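Local structure of NADH:ubiquinone oxidoreductase, Na translocating, C subunit (Parabacteroides distasonis, 3LWX) at residues R17-R22 against W99-V104; Q82-M87 against T110-D115. The protein is the C subunit of a sodium-translocating, membrane-bound respiratory complex and carries a domain of the FMN-binding family. One frame throughout, in Å; residues are numbered along the deposited sequence.

Interaction 1 (R17-R22 against W99-V104); sequences RQQILR and WGYISV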
# COMPACT_ATOMS: atom_id res chain seq x y z
N ARG A 17 -8.39 -5.14 -6.72
CA ARG A 17 -8.33 -6.34 -5.88
C ARG A 17 -7.00 -7.05 -6.03
O ARG A 17 -6.42 -7.48 -5.04
CB ARG A 17 -9.45 -7.32 -6.24
CG ARG A 17 -10.85 -6.85 -5.92
CD ARG A 17 -11.87 -7.95 -6.17
NE ARG A 17 -13.23 -7.48 -5.89
CZ ARG A 17 -14.12 -7.07 -6.80
NH1 ARG A 17 -13.86 -7.10 -8.10
NH2 ARG A 17 -15.31 -6.63 -6.41
N GLN A 18 -6.51 -7.17 -7.27
CA GLN A 18 -5.20 -7.80 -7.52
C GLN A 18 -4.07 -7.05 -6.80
O GLN A 18 -3.17 -7.69 -6.26
CB GLN A 18 -4.89 -7.90 -9.01
CG GLN A 18 -5.69 -8.90 -9.77
CD GLN A 18 -5.39 -8.79 -11.25
OE1 GLN A 18 -5.76 -7.82 -11.89
NE2 GLN A 18 -4.70 -9.76 -11.79
N GLN A 19 -4.11 -5.72 -6.83
CA GLN A 19 -3.08 -4.91 -6.17
C GLN A 19 -3.09 -5.15 -4.65
O GLN A 19 -2.05 -5.33 -4.02
CB GLN A 19 -3.32 -3.43 -6.46
CG GLN A 19 -3.10 -3.04 -7.91
CD GLN A 19 -3.63 -1.66 -8.20
OE1 GLN A 19 -3.35 -0.70 -7.47
NE2 GLN A 19 -4.41 -1.54 -9.26
N ILE A 20 -4.27 -5.10 -4.06
CA ILE A 20 -4.44 -5.35 -2.63
C ILE A 20 -3.94 -6.76 -2.30
O ILE A 20 -3.20 -6.95 -1.33
CB ILE A 20 -5.90 -5.11 -2.23
CG1 ILE A 20 -6.22 -3.61 -2.32
CG2 ILE A 20 -6.17 -5.64 -0.82
CD1 ILE A 20 -7.69 -3.27 -2.16
N LEU A 21 -4.35 -7.74 -3.10
CA LEU A 21 -3.89 -9.10 -2.87
C LEU A 21 -2.36 -9.23 -2.98
O LEU A 21 -1.73 -9.92 -2.17
CB LEU A 21 -4.60 -10.07 -3.81
CG LEU A 21 -6.07 -10.33 -3.47
CD1 LEU A 21 -6.76 -11.02 -4.64
CD2 LEU A 21 -6.20 -11.12 -2.18
N ARG A 22 -1.75 -8.56 -3.96
CA ARG A 22 -0.29 -8.63 -4.07
C ARG A 22 0.39 -8.10 -2.82
O ARG A 22 1.46 -8.58 -2.46
CB ARG A 22 0.23 -7.92 -5.32
CG ARG A 22 -0.10 -8.64 -6.62
CD ARG A 22 0.69 -8.09 -7.79
NE ARG A 22 0.39 -6.71 -8.13
CZ ARG A 22 -0.50 -6.30 -9.03
NH1 ARG A 22 -1.27 -7.15 -9.70
NH2 ARG A 22 -0.64 -5.00 -9.24
N TRP A 99 0.95 5.14 -6.66
CA TRP A 99 0.05 4.65 -5.62
C TRP A 99 0.51 3.26 -5.23
O TRP A 99 1.51 2.75 -5.74
CB TRP A 99 -1.41 4.68 -6.05
CG TRP A 99 -1.80 3.84 -7.23
CD1 TRP A 99 -2.37 2.61 -7.21
CD2 TRP A 99 -1.72 4.21 -8.61
NE1 TRP A 99 -2.63 2.17 -8.47
CE2 TRP A 99 -2.24 3.14 -9.36
CE3 TRP A 99 -1.26 5.35 -9.29
CZ2 TRP A 99 -2.30 3.16 -10.76
CZ3 TRP A 99 -1.32 5.36 -10.68
CH2 TRP A 99 -1.82 4.28 -11.39
N GLY A 100 -0.20 2.61 -4.31
CA GLY A 100 0.17 1.29 -3.90
C GLY A 100 -0.57 0.88 -2.64
O GLY A 100 -1.47 1.58 -2.18
N TYR A 101 -0.17 -0.27 -2.12
CA TYR A 101 -0.71 -0.81 -0.88
C TYR A 101 0.42 -1.44 -0.10
O TYR A 101 1.35 -2.01 -0.68
CB TYR A 101 -1.79 -1.88 -1.16
CG TYR A 101 -2.95 -1.28 -1.91
CD1 TYR A 101 -3.99 -0.66 -1.24
CD2 TYR A 101 -2.95 -1.25 -3.30
CE1 TYR A 101 -5.01 -0.03 -1.94
CE2 TYR A 101 -3.97 -0.64 -4.01
CZ TYR A 101 -4.99 -0.00 -3.32
OH TYR A 101 -6.00 0.64 -3.99
N ILE A 102 0.34 -1.36 1.22
CA ILE A 102 1.32 -2.00 2.07
C ILE A 102 0.59 -2.64 3.24
O ILE A 102 -0.36 -2.06 3.78
CB ILE A 102 2.42 -1.01 2.48
CG1 ILE A 102 3.62 -1.72 3.13
CG2 ILE A 102 1.88 0.05 3.39
CD1 ILE A 102 4.81 -0.80 3.24
N SER A 103 0.99 -3.86 3.58
CA SER A 103 0.35 -4.58 4.66
C SER A 103 1.33 -4.77 5.81
O SER A 103 2.54 -4.92 5.60
CB SER A 103 -0.20 -5.94 4.20
OG SER A 103 0.83 -6.84 3.89
N VAL A 104 0.78 -4.80 7.02
CA VAL A 104 1.54 -5.10 8.20
C VAL A 104 0.93 -6.29 8.95
O VAL A 104 -0.26 -6.60 8.84
CB VAL A 104 1.68 -3.88 9.16
CG1 VAL A 104 2.50 -2.77 8.51
CG2 VAL A 104 0.32 -3.34 9.61
O HOH W 1 -5.55 0.90 -6.64
O HOH W 2 -5.26 1.06 -10.15
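Helix-on-sheet packing, part apolar and part polar, joins Q19 and I20 of the N-terminal helix 4-23 to W99 and Y101 of strand 97-104, in the buried interior of the chain. The apolar half is a CH-pi contact: I20 CG1 stands 3.7 Å from the centroid of the Y101 ring and only 8° off its normal, so the isoleucine branch sits squarely over one face. Q19 comes to the same ring from its rim. Its CB lies 3.8 Å from Y101 CE2, and its OE1 meets that edge in the plane of the ring. The axes of segments 17-22 and 99-104 approach to 7.7 Å and cross obliquely, the helix laid across one side of the antiparallel sheet within which 97-104 lies between strands 82-92 and 111-118. Beyond CG the glutamine is extended, which carries its amide past the tyrosine to the indole edge of W99. There W99 NE1 gives a weak, bent hydrogen bond to Q19 OE1 (3.1 Å, 132° at the hydrogen), the amide and indole planes being 47° apart. Water 1 donates to Q19 OE1 at 2.8 Å and is also hydrogen-bonded to Y101 OH, tying the amide to the phenol. On the nitrogen side, Q19 NE2 donates to water 2 at 2.9 Å and bonds D15 one helical turn earlier, so both ends of the amide are engaged and its rotation is fixed.

Interaction 2 (Q82-M87 against T110-D115); sequences QPKYIM and TIYGAD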
# COMPACT_ATOMS: atom_id res chain seq x y z
N GLN A 82 -5.11 -14.81 11.77
CA GLN A 82 -4.52 -13.58 12.28
C GLN A 82 -4.72 -12.43 11.33
O GLN A 82 -4.72 -12.61 10.12
CB GLN A 82 -3.02 -13.76 12.48
CG GLN A 82 -2.66 -14.83 13.50
CD GLN A 82 -3.16 -14.50 14.90
N PRO A 83 -4.88 -11.21 11.88
CA PRO A 83 -5.09 -10.10 10.99
C PRO A 83 -3.80 -9.57 10.34
O PRO A 83 -2.72 -9.57 10.94
CB PRO A 83 -5.67 -9.03 11.93
CG PRO A 83 -5.05 -9.34 13.27
CD PRO A 83 -5.00 -10.83 13.31
N LYS A 84 -3.95 -9.18 9.08
CA LYS A 84 -2.97 -8.35 8.38
C LYS A 84 -3.71 -7.07 8.03
O LYS A 84 -4.84 -7.13 7.53
CB LYS A 84 -2.43 -8.99 7.09
CG LYS A 84 -1.85 -10.38 7.27
CD LYS A 84 -0.61 -10.39 8.14
CE LYS A 84 0.02 -11.78 8.17
NZ LYS A 84 1.14 -11.86 9.13
N TYR A 85 -3.09 -5.92 8.28
CA TYR A 85 -3.71 -4.63 8.02
C TYR A 85 -3.10 -4.03 6.76
O TYR A 85 -1.90 -3.78 6.72
CB TYR A 85 -3.51 -3.69 9.21
CG TYR A 85 -4.07 -4.25 10.50
CD1 TYR A 85 -5.40 -4.05 10.86
CD2 TYR A 85 -3.26 -4.98 11.37
CE1 TYR A 85 -5.90 -4.57 12.04
CE2 TYR A 85 -3.76 -5.49 12.57
CZ TYR A 85 -5.09 -5.29 12.88
OH TYR A 85 -5.59 -5.78 14.08
N ILE A 86 -3.95 -3.80 5.77
CA ILE A 86 -3.54 -3.30 4.46
C ILE A 86 -3.96 -1.83 4.36
O ILE A 86 -5.13 -1.48 4.61
CB ILE A 86 -4.20 -4.08 3.32
CG1 ILE A 86 -3.95 -5.58 3.46
CG2 ILE A 86 -3.70 -3.59 1.95
CD1 ILE A 86 -4.87 -6.44 2.61
N MSE A 87 -3.00 -0.97 4.01
CA MSE A 87 -3.14 0.47 3.94
C MSE A 87 -2.84 0.94 2.53
O MSE A 87 -2.04 0.33 1.82
CB MSE A 87 -2.19 1.11 4.95
CG MSE A 87 -2.57 0.78 6.38
SE MSE A 87 -1.34 1.31 7.72
CE MSE A 87 -0.03 -0.08 7.45
N THR A 110 5.38 -4.44 11.61
CA THR A 110 6.22 -5.20 10.72
C THR A 110 5.52 -5.40 9.39
O THR A 110 4.41 -5.91 9.32
CB THR A 110 6.57 -6.57 11.31
OG1 THR A 110 7.15 -6.40 12.61
CG2 THR A 110 7.55 -7.31 10.42
N ILE A 111 6.18 -5.02 8.30
CA ILE A 111 5.59 -5.13 6.98
C ILE A 111 5.54 -6.58 6.52
O ILE A 111 6.52 -7.32 6.60
CB ILE A 111 6.36 -4.24 5.97
CG1 ILE A 111 6.15 -2.76 6.35
CG2 ILE A 111 5.91 -4.48 4.52
CD1 ILE A 111 7.23 -1.80 5.84
N TYR A 112 4.38 -6.97 6.01
CA TYR A 112 4.11 -8.31 5.50
C TYR A 112 4.26 -8.38 3.97
O TYR A 112 4.74 -9.39 3.42
CB TYR A 112 2.70 -8.74 5.95
CG TYR A 112 2.28 -10.12 5.51
CD1 TYR A 112 2.96 -11.25 5.92
CD2 TYR A 112 1.19 -10.28 4.69
CE1 TYR A 112 2.55 -12.52 5.51
CE2 TYR A 112 0.75 -11.54 4.28
CZ TYR A 112 1.44 -12.67 4.69
OH TYR A 112 1.03 -13.93 4.30
N GLY A 113 3.89 -7.31 3.27
CA GLY A 113 4.03 -7.25 1.82
C GLY A 113 3.72 -5.86 1.33
O GLY A 113 3.29 -5.00 2.09
N ALA A 114 3.91 -5.65 0.03
CA ALA A 114 3.75 -4.34 -0.58
C ALA A 114 3.52 -4.48 -2.07
O ALA A 114 3.96 -5.46 -2.68
CB ALA A 114 4.99 -3.50 -0.33
N ASP A 115 2.87 -3.47 -2.65
CA ASP A 115 2.65 -3.38 -4.09
C ASP A 115 2.69 -1.91 -4.46
O ASP A 115 2.05 -1.10 -3.78
CB ASP A 115 1.30 -3.97 -4.50
CG ASP A 115 1.15 -4.11 -6.00
OD1 ASP A 115 1.94 -4.91 -6.56
OD2 ASP A 115 0.26 -3.47 -6.59
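The side chain of K84 lies across one face of the Y112 ring, the two running at about a right angle to each other. Its methylene CE is centred over the ring, 3.6 Å from the centroid and 6° off the normal, a CH-pi contact. NZ is displaced from the centre, with Y112 CD1 its nearest ring atom at 3.7 Å. At 4.1 Å from the ring centroid and 26° off the normal, K84 NZ still lies over the face and makes a cation-pi interaction. Further back along the side chain, K84 CD approaches the opposite side of the ring, 3.9 Å from Y112 CD2, so the aliphatic part spans the face from one side to the other. A bend at chi2 (-65°) turns the lysine over the ring, and the two torsions beyond it are extended. With CG anti to the backbone N, the ring of Y112 projects toward strand 82-92 and meets K84 with its face. The ammonium group has a second and stronger partner in D105, with which it forms a salt bridge; the carboxylate probably helps to keep NZ at this side of the ring. Y112 also belongs to a classic beta bulge, since it and G113 both face S103 of the adjoining strand. The contact lies near the surface and bridges two strands, 82-92 and 111-118, that are not neighbours in the antiparallel sheet: strand 97-104 runs between them, while V79 of strand 71-79 touches both K84 and Y112 from beyond strand 82-92.

The two contacts have centres about 8 Å apart and share one antiparallel sheet, in which strands 82-92, 97-104 and 111-118 follow one another both along the chain and across the sheet. Their segments alternate in sequence: 17-22 and 82-87 come first, then 99-104 and 110-115. Interaction 1 brings the N-terminal helix onto the middle strand, whereas interaction 2 reaches over that strand. They are directly joined by a salt bridge from R22 NE to D115 OD1, 2.8 Å apart, and by a probable backbone hydrogen bond between S103 and Y112. Helix 4-23 is thus tied both to the middle strand and to strand 111-118, the outermost on that side of the six-stranded sheet, linking the N-terminal region to strands of the FMN-binding domain.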